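Local coordinates for carboxypeptidase 1 (Deinococcus radiodurans str. R1, PDB 5GIV), which probably trims amino acids one at a time from peptide C-termini with broad specificity, as a zinc-dependent metallopeptidase of the M32 family, at residues A[162-167]-A[422-427]; A[177-182]-A[484-489]; A[71-76]-A[85-90]. All coordinates share one frame; numbering follows the deposited sequence.

Interaction 1 (A[162-167]-A[422-427]); sequences ESDEGM and YTIGNV
The Asp164 carboxylate has company on both sides of its plane: Ile424 CD1 stands over one side, 3.6 Å from Asp164 OD1, and on the opposite side Ser163 OG hydrogen-bonds to Asp164 OD1 at 2.8 Å, coming in about 45° out of the plane. The group's other oxygen, OD2, accepts from Gly293 N and, weakly, from Ser291 OG, so this buried acid is held by polar partners while one face lies against a methyl. Ile424 CG1 lies anti to the carbonyl carbon (chi1 -60°) and its chain then runs straight on, which carries CD1 out from helix 420-439 toward 162-167. There the end of Met167 meets it tip to tip, CE lying 4.0 Å from Ile424 CD1. Asp164 is the first residue past helix 155-163, and the chain reverses in a type II beta turn from Asp164 to Met167, with Gly166 at its third position and Met167 N bonded to Asp164 O at 2.8 Å. The turn brings Asp164 and Met167 to the same methyl. Gly293 lies in the first turn of helix 292-306, which supplies the zinc ligand Glu296, whose side chain is about 7 Å from that of Ile424. Met167 also packs on Val172 and Leu484.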
loop_
_atom_site.group_PDB
_atom_site.type_symbol
_atom_site.label_atom_id
_atom_site.label_comp_id
_atom_site.label_asym_id
_atom_site.label_seq_id
_atom_site.Cartn_x
_atom_site.Cartn_y
_atom_site.Cartn_z
ATOM N N GLU A 162 17.262 -8.445 -24.078
ATOM C CA GLU A 162 16.095 -8.136 -23.259
ATOM C C GLU A 162 16.461 -7.173 -22.137
ATOM O O GLU A 162 15.678 -6.285 -21.784
ATOM C CB GLU A 162 15.498 -9.426 -22.697
ATOM C CG GLU A 162 14.054 -9.299 -22.254
ATOM C CD GLU A 162 13.107 -9.095 -23.432
ATOM O OE1 GLU A 162 13.503 -9.416 -24.585
ATOM O OE2 GLU A 162 11.965 -8.615 -23.206
ATOM N N SER A 163 17.653 -7.331 -21.571
ATOM C CA SER A 163 18.110 -6.440 -20.518
ATOM C C SER A 163 18.534 -5.085 -21.087
ATOM O O SER A 163 18.181 -4.038 -20.538
ATOM C CB SER A 163 19.256 -7.104 -19.744
ATOM O OG SER A 163 19.931 -6.182 -18.910
ATOM N N ASP A 164 19.312 -5.081 -22.168
ATOM C CA ASP A 164 19.808 -3.835 -22.762
ATOM C C ASP A 164 19.671 -3.921 -24.276
ATOM O O ASP A 164 20.509 -4.536 -24.944
ATOM C CB ASP A 164 21.248 -3.549 -22.355
ATOM C CG ASP A 164 21.386 -3.309 -20.871
ATOM O OD1 ASP A 164 21.584 -4.285 -20.116
ATOM O OD2 ASP A 164 21.269 -2.137 -20.466
ATOM N N GLU A 165 18.628 -3.294 -24.811
ATOM C CA GLU A 165 18.376 -3.371 -26.239
ATOM C C GLU A 165 19.626 -2.990 -27.016
ATOM O O GLU A 165 20.234 -1.943 -26.772
ATOM C CB GLU A 165 17.211 -2.458 -26.629
ATOM C CG GLU A 165 16.818 -2.591 -28.087
ATOM C CD GLU A 165 15.838 -1.526 -28.536
ATOM O OE1 GLU A 165 15.694 -0.502 -27.841
ATOM O OE2 GLU A 165 15.219 -1.693 -29.601
ATOM N N GLY A 166 20.013 -3.862 -27.944
ATOM C CA GLY A 166 21.171 -3.641 -28.775
ATOM C C GLY A 166 22.450 -4.239 -28.240
ATOM O O GLY A 166 23.426 -4.345 -28.986
ATOM N N MET A 167 22.484 -4.603 -26.966
ATOM C CA MET A 167 23.670 -5.205 -26.384
ATOM C C MET A 167 23.771 -6.670 -26.796
ATOM O O MET A 167 22.764 -7.366 -26.949
ATOM C CB MET A 167 23.637 -5.055 -24.859
ATOM C CG MET A 167 24.942 -5.400 -24.146
ATOM S SD MET A 167 26.201 -4.105 -24.296
ATOM C CE MET A 167 25.299 -2.663 -23.725
ATOM N N TYR A 422 24.120 -4.865 -14.195
ATOM C CA TYR A 422 24.753 -4.220 -13.050
ATOM C C TYR A 422 26.116 -3.656 -13.431
ATOM O O TYR A 422 26.475 -2.543 -13.029
ATOM C CB TYR A 422 24.898 -5.207 -11.891
ATOM C CG TYR A 422 23.588 -5.763 -11.376
ATOM C CD1 TYR A 422 22.681 -4.950 -10.705
ATOM C CD2 TYR A 422 23.278 -7.107 -11.523
ATOM C CE1 TYR A 422 21.493 -5.446 -10.221
ATOM C CE2 TYR A 422 22.089 -7.617 -11.046
ATOM C CZ TYR A 422 21.196 -6.782 -10.392
ATOM O OH TYR A 422 20.002 -7.284 -9.912
ATOM N N THR A 423 26.893 -4.411 -14.211
ATOM C CA THR A 423 28.217 -3.937 -14.598
ATOM C C THR A 423 28.122 -2.874 -15.679
ATOM O O THR A 423 28.883 -1.900 -15.673
ATOM C CB THR A 423 29.081 -5.106 -15.059
ATOM O OG1 THR A 423 29.448 -5.895 -13.923
ATOM C CG2 THR A 423 30.340 -4.613 -15.766
ATOM N N ILE A 424 27.182 -3.042 -16.600
ATOM C CA ILE A 424 26.923 -2.004 -17.583
ATOM C C ILE A 424 26.579 -0.696 -16.886
ATOM O O ILE A 424 27.047 0.373 -17.280
ATOM C CB ILE A 424 25.820 -2.475 -18.553
ATOM C CG1 ILE A 424 26.281 -3.746 -19.269
ATOM C CG2 ILE A 424 25.457 -1.381 -19.544
ATOM C CD1 ILE A 424 25.214 -4.379 -20.126
ATOM N N GLY A 425 25.762 -0.761 -15.834
ATOM C CA GLY A 425 25.445 0.443 -15.083
ATOM C C GLY A 425 26.673 1.067 -14.450
ATOM O O GLY A 425 26.827 2.290 -14.440
ATOM N N ASN A 426 27.567 0.238 -13.913
ATOM C CA ASN A 426 28.795 0.769 -13.334
ATOM C C ASN A 426 29.597 1.533 -14.384
ATOM O O ASN A 426 30.107 2.634 -14.124
ATOM C CB ASN A 426 29.639 -0.361 -12.745
ATOM C CG ASN A 426 29.165 -0.800 -11.378
ATOM O OD1 ASN A 426 28.592 -0.015 -10.616
ATOM N ND2 ASN A 426 29.442 -2.058 -11.041
ATOM N N VAL A 427 29.742 0.947 -15.575
ATOM C CA VAL A 427 30.502 1.600 -16.636
ATOM C C VAL A 427 29.845 2.923 -17.012
ATOM O O VAL A 427 30.483 3.985 -17.004
ATOM C CB VAL A 427 30.624 0.665 -17.852
ATOM C CG1 VAL A 427 31.329 1.360 -18.992
ATOM C CG2 VAL A 427 31.347 -0.619 -17.471
#

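Interaction 2 (A[177-182]-A[484-489]); sequences AELRAA and LTAGPY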
loop_
_atom_site.group_PDB
_atom_site.type_symbol
_atom_site.label_atom_id
_atom_site.label_comp_id
_atom_site.label_asym_id
_atom_site.label_seq_id
_atom_site.Cartn_x
_atom_site.Cartn_y
_atom_site.Cartn_z
ATOM N N ALA A 177 36.435 -8.371 -20.087
ATOM C CA ALA A 177 37.881 -8.546 -20.194
ATOM C C ALA A 177 38.619 -7.263 -19.847
ATOM O O ALA A 177 39.614 -7.282 -19.108
ATOM C CB ALA A 177 38.247 -9.013 -21.603
ATOM N N GLU A 178 38.142 -6.135 -20.364
ATOM C CA GLU A 178 38.792 -4.864 -20.088
ATOM C C GLU A 178 38.709 -4.508 -18.604
ATOM O O GLU A 178 39.696 -4.051 -18.014
ATOM C CB GLU A 178 38.167 -3.786 -20.966
ATOM C CG GLU A 178 38.980 -2.532 -21.082
ATOM C CD GLU A 178 38.358 -1.570 -22.069
ATOM O OE1 GLU A 178 37.392 -1.988 -22.754
ATOM O OE2 GLU A 178 38.866 -0.430 -22.197
ATOM N N LEU A 179 37.538 -4.702 -17.979
ATOM C CA LEU A 179 37.419 -4.398 -16.552
ATOM C C LEU A 179 38.281 -5.340 -15.717
ATOM O O LEU A 179 38.926 -4.914 -14.752
ATOM C CB LEU A 179 35.964 -4.464 -16.101
ATOM C CG LEU A 179 34.988 -3.470 -16.736
ATOM C CD1 LEU A 179 33.596 -3.612 -16.101
ATOM C CD2 LEU A 179 35.505 -2.040 -16.669
ATOM N N ARG A 180 38.287 -6.626 -16.066
ATOM C CA ARG A 180 39.121 -7.597 -15.368
ATOM C C ARG A 180 40.598 -7.225 -15.454
ATOM O O ARG A 180 41.317 -7.244 -14.446
ATOM C CB ARG A 180 38.870 -8.981 -15.964
ATOM C CG ARG A 180 39.494 -10.149 -15.237
ATOM C CD ARG A 180 39.126 -11.434 -15.960
ATOM N NE ARG A 180 38.448 -12.389 -15.090
ATOM C CZ ARG A 180 37.529 -13.261 -15.507
ATOM N NH1 ARG A 180 37.164 -13.296 -16.787
ATOM N NH2 ARG A 180 36.969 -14.102 -14.642
ATOM N N ALA A 181 41.072 -6.891 -16.664
ATOM C CA ALA A 181 42.486 -6.565 -16.855
ATOM C C ALA A 181 42.900 -5.336 -16.061
ATOM O O ALA A 181 44.027 -5.272 -15.559
ATOM C CB ALA A 181 42.788 -6.350 -18.340
ATOM N N ALA A 182 42.013 -4.353 -15.926
ATOM C CA ALA A 182 42.362 -3.132 -15.207
ATOM C C ALA A 182 42.032 -3.211 -13.717
ATOM O O ALA A 182 42.804 -2.712 -12.887
ATOM C CB ALA A 182 41.657 -1.924 -15.837
ATOM N N LEU A 484 29.047 3.194 -25.635
ATOM C CA LEU A 484 29.496 2.647 -24.364
ATOM C C LEU A 484 30.998 2.397 -24.382
ATOM O O LEU A 484 31.522 1.761 -25.298
ATOM C CB LEU A 484 28.734 1.352 -24.069
ATOM C CG LEU A 484 29.132 0.508 -22.859
ATOM C CD1 LEU A 484 28.979 1.301 -21.583
ATOM C CD2 LEU A 484 28.257 -0.743 -22.794
ATOM N N THR A 485 31.698 2.937 -23.385
ATOM C CA THR A 485 33.126 2.700 -23.251
ATOM C C THR A 485 33.503 2.664 -21.777
ATOM O O THR A 485 33.025 3.480 -20.989
ATOM C CB THR A 485 33.958 3.770 -23.981
ATOM O OG1 THR A 485 35.333 3.673 -23.574
ATOM C CG2 THR A 485 33.444 5.161 -23.672
ATOM N N ALA A 486 34.394 1.742 -21.424
ATOM C CA ALA A 486 34.901 1.641 -20.063
ATOM C C ALA A 486 35.948 2.694 -19.749
ATOM O O ALA A 486 36.409 2.765 -18.604
ATOM C CB ALA A 486 35.513 0.261 -19.823
ATOM N N GLY A 487 36.320 3.518 -20.724
ATOM C CA GLY A 487 37.371 4.483 -20.533
ATOM C C GLY A 487 37.128 5.372 -19.337
ATOM O O GLY A 487 37.897 5.377 -18.375
ATOM N N PRO A 488 36.046 6.155 -19.380
ATOM C CA PRO A 488 35.779 7.075 -18.259
ATOM C C PRO A 488 35.676 6.353 -16.930
ATOM O O PRO A 488 36.127 6.872 -15.899
ATOM C CB PRO A 488 34.457 7.746 -18.667
ATOM C CG PRO A 488 34.400 7.589 -20.167
ATOM C CD PRO A 488 35.048 6.273 -20.456
ATOM N N TYR A 489 35.101 5.148 -16.944
ATOM C CA TYR A 489 34.970 4.345 -15.733
ATOM C C TYR A 489 36.329 3.966 -15.165
ATOM O O TYR A 489 36.584 4.152 -13.972
ATOM C CB TYR A 489 34.134 3.101 -16.044
ATOM C CG TYR A 489 33.890 2.154 -14.887
ATOM C CD1 TYR A 489 33.286 2.594 -13.712
ATOM C CD2 TYR A 489 34.185 0.795 -15.004
ATOM C CE1 TYR A 489 33.038 1.719 -12.665
ATOM C CE2 TYR A 489 33.937 -0.087 -13.967
ATOM C CZ TYR A 489 33.358 0.379 -12.801
ATOM O OH TYR A 489 33.099 -0.493 -11.774
#
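Leu179 and Tyr489 make the tight end of this contact. Leu179 CD2 comes up to the edge of the Tyr489 ring, in its plane, 3.5 Å from Tyr489 CD2 and 3.7 Å from Tyr489 CE2, and the two side chains cross at about a right angle. The same methyl lies 3.9 Å from Ala486 CB, so one branch of the leucine fits into the angle between alanine and ring. With Tyr489 CG anti to the backbone N (chi1 -180°), the ring reaches over to helix 169-193, and its hydroxyl bonds to Asn358 of helix 357-372. At the start of the last helix of the chain, 487-501, Thr485 OG1 caps by accepting from Gly487 N at 3.0 Å, with a nearly straight N-H...O angle of 165°. One residue back from Leu179, on the solvent side, things are looser. Glu178 runs out extended beyond CG and lays its carboxylate beside Ala486 CB, with Glu178 CD 4.1 Å from that methyl and both oxygens about as far. No hydrogen bond crosses between the two segments; next along the final helix, Leu490 touches both Glu178 and Leu179.

Interaction 3 (A[71-76]-A[85-90]); sequences DAASSR and RMVQVA
Val87 meets Ala73 and Ser74 with its two methyls, and it is the residue through which 85-90 touches 71-76. The segment opens with Arg85, whose NH1 donates to Gln88 OE1 at 2.8 Å, with Gln88 OE1 lying in the guanidinium plane, whereas the arginine nitrogen sits well above the plane of the amide carbonyl. Val89 CG2 covers one face of this guanidinium, 3.4 Å above its centre, and NH2 bonds to Arg468 O. Internal bond, valine cover and outside carbonyl together should restrict how the group can turn. Met86 is directed to another side, packing on Trp17 of helix 8-36 and on Thr284 and Leu286.

At Val87 the chain comes to the contact itself. Its CG1 is anti to the backbone N (chi1 171°), leaving CG2 beside that nitrogen, and the two branches divide the work: Val87 CG1 is 3.8 Å from Ser74 CB and equally close to Ser74 CA, while Val87 CG2 is 4.1 Å from Ala73 CB. Ser74 meets the valine with carbon only, because its OG donates back along its own helix to Asp71 O, at 2.7 Å, with Leu70 O also near enough to share that proton.

Gln88 leads its amide off to Arg85, and Val89 faces Leu286 and Arg468. Ala90, one turn on from Met86, comes back to helix 64-75 and packs on Tyr66 and Leu70. Helix 8-36 closes the group, with Leu13 against Ala73 and Trp10 against Val87. Two helices running roughly antiparallel, 64-75 and 81-99, joined by a short loop, with one valine set against an alanine and a serine near it, form an alpha-alpha hairpin within this largely helical M32 fold.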
loop_
_atom_site.group_PDB
_atom_site.type_symbol
_atom_site.label_atom_id
_atom_site.label_comp_id
_atom_site.label_asym_id
_atom_site.label_seq_id
_atom_site.Cartn_x
_atom_site.Cartn_y
_atom_site.Cartn_z
ATOM N N ASP A 71 -1.355 -0.917 -35.971
ATOM C CA ASP A 71 -1.066 -1.078 -37.395
ATOM C C ASP A 71 -1.546 0.130 -38.189
ATOM O O ASP A 71 -0.823 0.657 -39.042
ATOM C CB ASP A 71 -1.708 -2.364 -37.915
ATOM C CG ASP A 71 -1.066 -3.614 -37.334
ATOM O OD1 ASP A 71 0.031 -3.519 -36.749
ATOM O OD2 ASP A 71 -1.669 -4.697 -37.464
ATOM N N ALA A 72 -2.769 0.587 -37.918
ATOM C CA ALA A 72 -3.266 1.779 -38.596
ATOM C C ALA A 72 -2.352 2.967 -38.331
ATOM O O ALA A 72 -1.871 3.617 -39.266
ATOM C CB ALA A 72 -4.696 2.089 -38.145
ATOM N N ALA A 73 -2.085 3.249 -37.054
ATOM C CA ALA A 73 -1.291 4.419 -36.700
ATOM C C ALA A 73 0.129 4.342 -37.244
ATOM O O ALA A 73 0.755 5.380 -37.477
ATOM C CB ALA A 73 -1.260 4.587 -35.181
ATOM N N SER A 74 0.658 3.132 -37.446
ATOM C CA SER A 74 2.034 3.003 -37.922
ATOM C C SER A 74 2.159 3.355 -39.397
ATOM O O SER A 74 3.225 3.796 -39.839
ATOM C CB SER A 74 2.552 1.585 -37.676
ATOM O OG SER A 74 1.730 0.628 -38.317
ATOM N N SER A 75 1.091 3.175 -40.166
ATOM C CA SER A 75 1.109 3.499 -41.584
ATOM C C SER A 75 0.801 4.964 -41.860
ATOM O O SER A 75 1.099 5.444 -42.959
ATOM C CB SER A 75 0.113 2.610 -42.336
ATOM O OG SER A 75 -1.206 2.811 -41.860
ATOM N N ARG A 76 0.217 5.680 -40.896
ATOM C CA ARG A 76 0.012 7.118 -41.017
ATOM C C ARG A 76 1.333 7.795 -41.364
ATOM O O ARG A 76 2.404 7.248 -41.082
ATOM C CB ARG A 76 -0.576 7.696 -39.724
ATOM C CG ARG A 76 -2.007 7.240 -39.420
ATOM C CD ARG A 76 -2.547 7.814 -38.099
ATOM N NE ARG A 76 -2.352 9.260 -37.999
ATOM C CZ ARG A 76 -3.029 10.064 -37.181
ATOM N NH1 ARG A 76 -3.973 9.581 -36.382
ATOM N NH2 ARG A 76 -2.764 11.361 -37.174
ATOM N N ARG A 85 7.571 7.333 -32.755
ATOM C CA ARG A 85 8.394 6.506 -31.876
ATOM C C ARG A 85 7.544 5.788 -30.822
ATOM O O ARG A 85 7.793 4.617 -30.515
ATOM C CB ARG A 85 9.483 7.366 -31.227
ATOM C CG ARG A 85 10.354 6.647 -30.205
ATOM C CD ARG A 85 11.149 5.479 -30.776
ATOM N NE ARG A 85 11.989 4.918 -29.724
ATOM C CZ ARG A 85 12.613 3.743 -29.777
ATOM N NH1 ARG A 85 12.505 2.974 -30.848
ATOM N NH2 ARG A 85 13.345 3.334 -28.744
ATOM N N MET A 86 6.531 6.465 -30.266
ATOM C CA MET A 86 5.612 5.789 -29.352
ATOM C C MET A 86 4.978 4.584 -30.024
ATOM O O MET A 86 4.892 3.499 -29.438
ATOM C CB MET A 86 4.517 6.743 -28.876
ATOM C CG MET A 86 4.957 7.795 -27.887
ATOM S SD MET A 86 3.565 8.819 -27.360
ATOM C CE MET A 86 2.517 7.549 -26.696
ATOM N N VAL A 87 4.519 4.764 -31.265
ATOM C CA VAL A 87 3.903 3.666 -31.999
ATOM C C VAL A 87 4.918 2.567 -32.254
ATOM O O VAL A 87 4.620 1.378 -32.089
ATOM C CB VAL A 87 3.289 4.195 -33.309
ATOM C CG1 VAL A 87 2.838 3.048 -34.193
ATOM C CG2 VAL A 87 2.121 5.112 -32.994
ATOM N N GLN A 88 6.138 2.941 -32.634
ATOM C CA GLN A 88 7.167 1.934 -32.867
ATOM C C GLN A 88 7.440 1.145 -31.592
ATOM O O GLN A 88 7.526 -0.088 -31.613
ATOM C CB GLN A 88 8.440 2.596 -33.388
ATOM C CG GLN A 88 9.544 1.613 -33.708
ATOM C CD GLN A 88 10.845 2.294 -34.097
ATOM O OE1 GLN A 88 11.341 3.175 -33.391
ATOM N NE2 GLN A 88 11.391 1.906 -35.246
ATOM N N VAL A 89 7.592 1.848 -30.468
ATOM C CA VAL A 89 7.835 1.177 -29.196
ATOM C C VAL A 89 6.640 0.311 -28.800
ATOM O O VAL A 89 6.803 -0.829 -28.348
ATOM C CB VAL A 89 8.175 2.218 -28.112
ATOM C CG1 VAL A 89 8.096 1.596 -26.715
ATOM C CG2 VAL A 89 9.566 2.813 -28.375
ATOM N N ALA A 90 5.423 0.840 -28.951
ATOM C CA ALA A 90 4.235 0.054 -28.630
ATOM C C ALA A 90 4.155 -1.208 -29.480
ATOM O O ALA A 90 3.789 -2.279 -28.979
ATOM C CB ALA A 90 2.974 0.898 -28.804
#

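Interaction 3 comes first along the chain and is closed before the others open; its two helices are near neighbours in sequence. Interactions 1 and 2 instead alternate: the turn after helix 155-163 and the helix 169-193 that follows it each meet a segment more than 250 residues later. Their centres are 14 Å apart and they touch directly, Thr423 CG2 packing on Leu179 CD1 at 3.4 Å and Val427 meeting Leu484 and Thr485. Helix 420-439 thus lies against both helix 169-193 and the approach to the C-terminal helix, close to the zinc site. Interaction 3 sits about 26 Å from interaction 1 and 38 Å from interaction 2, centre to centre, away from the metal.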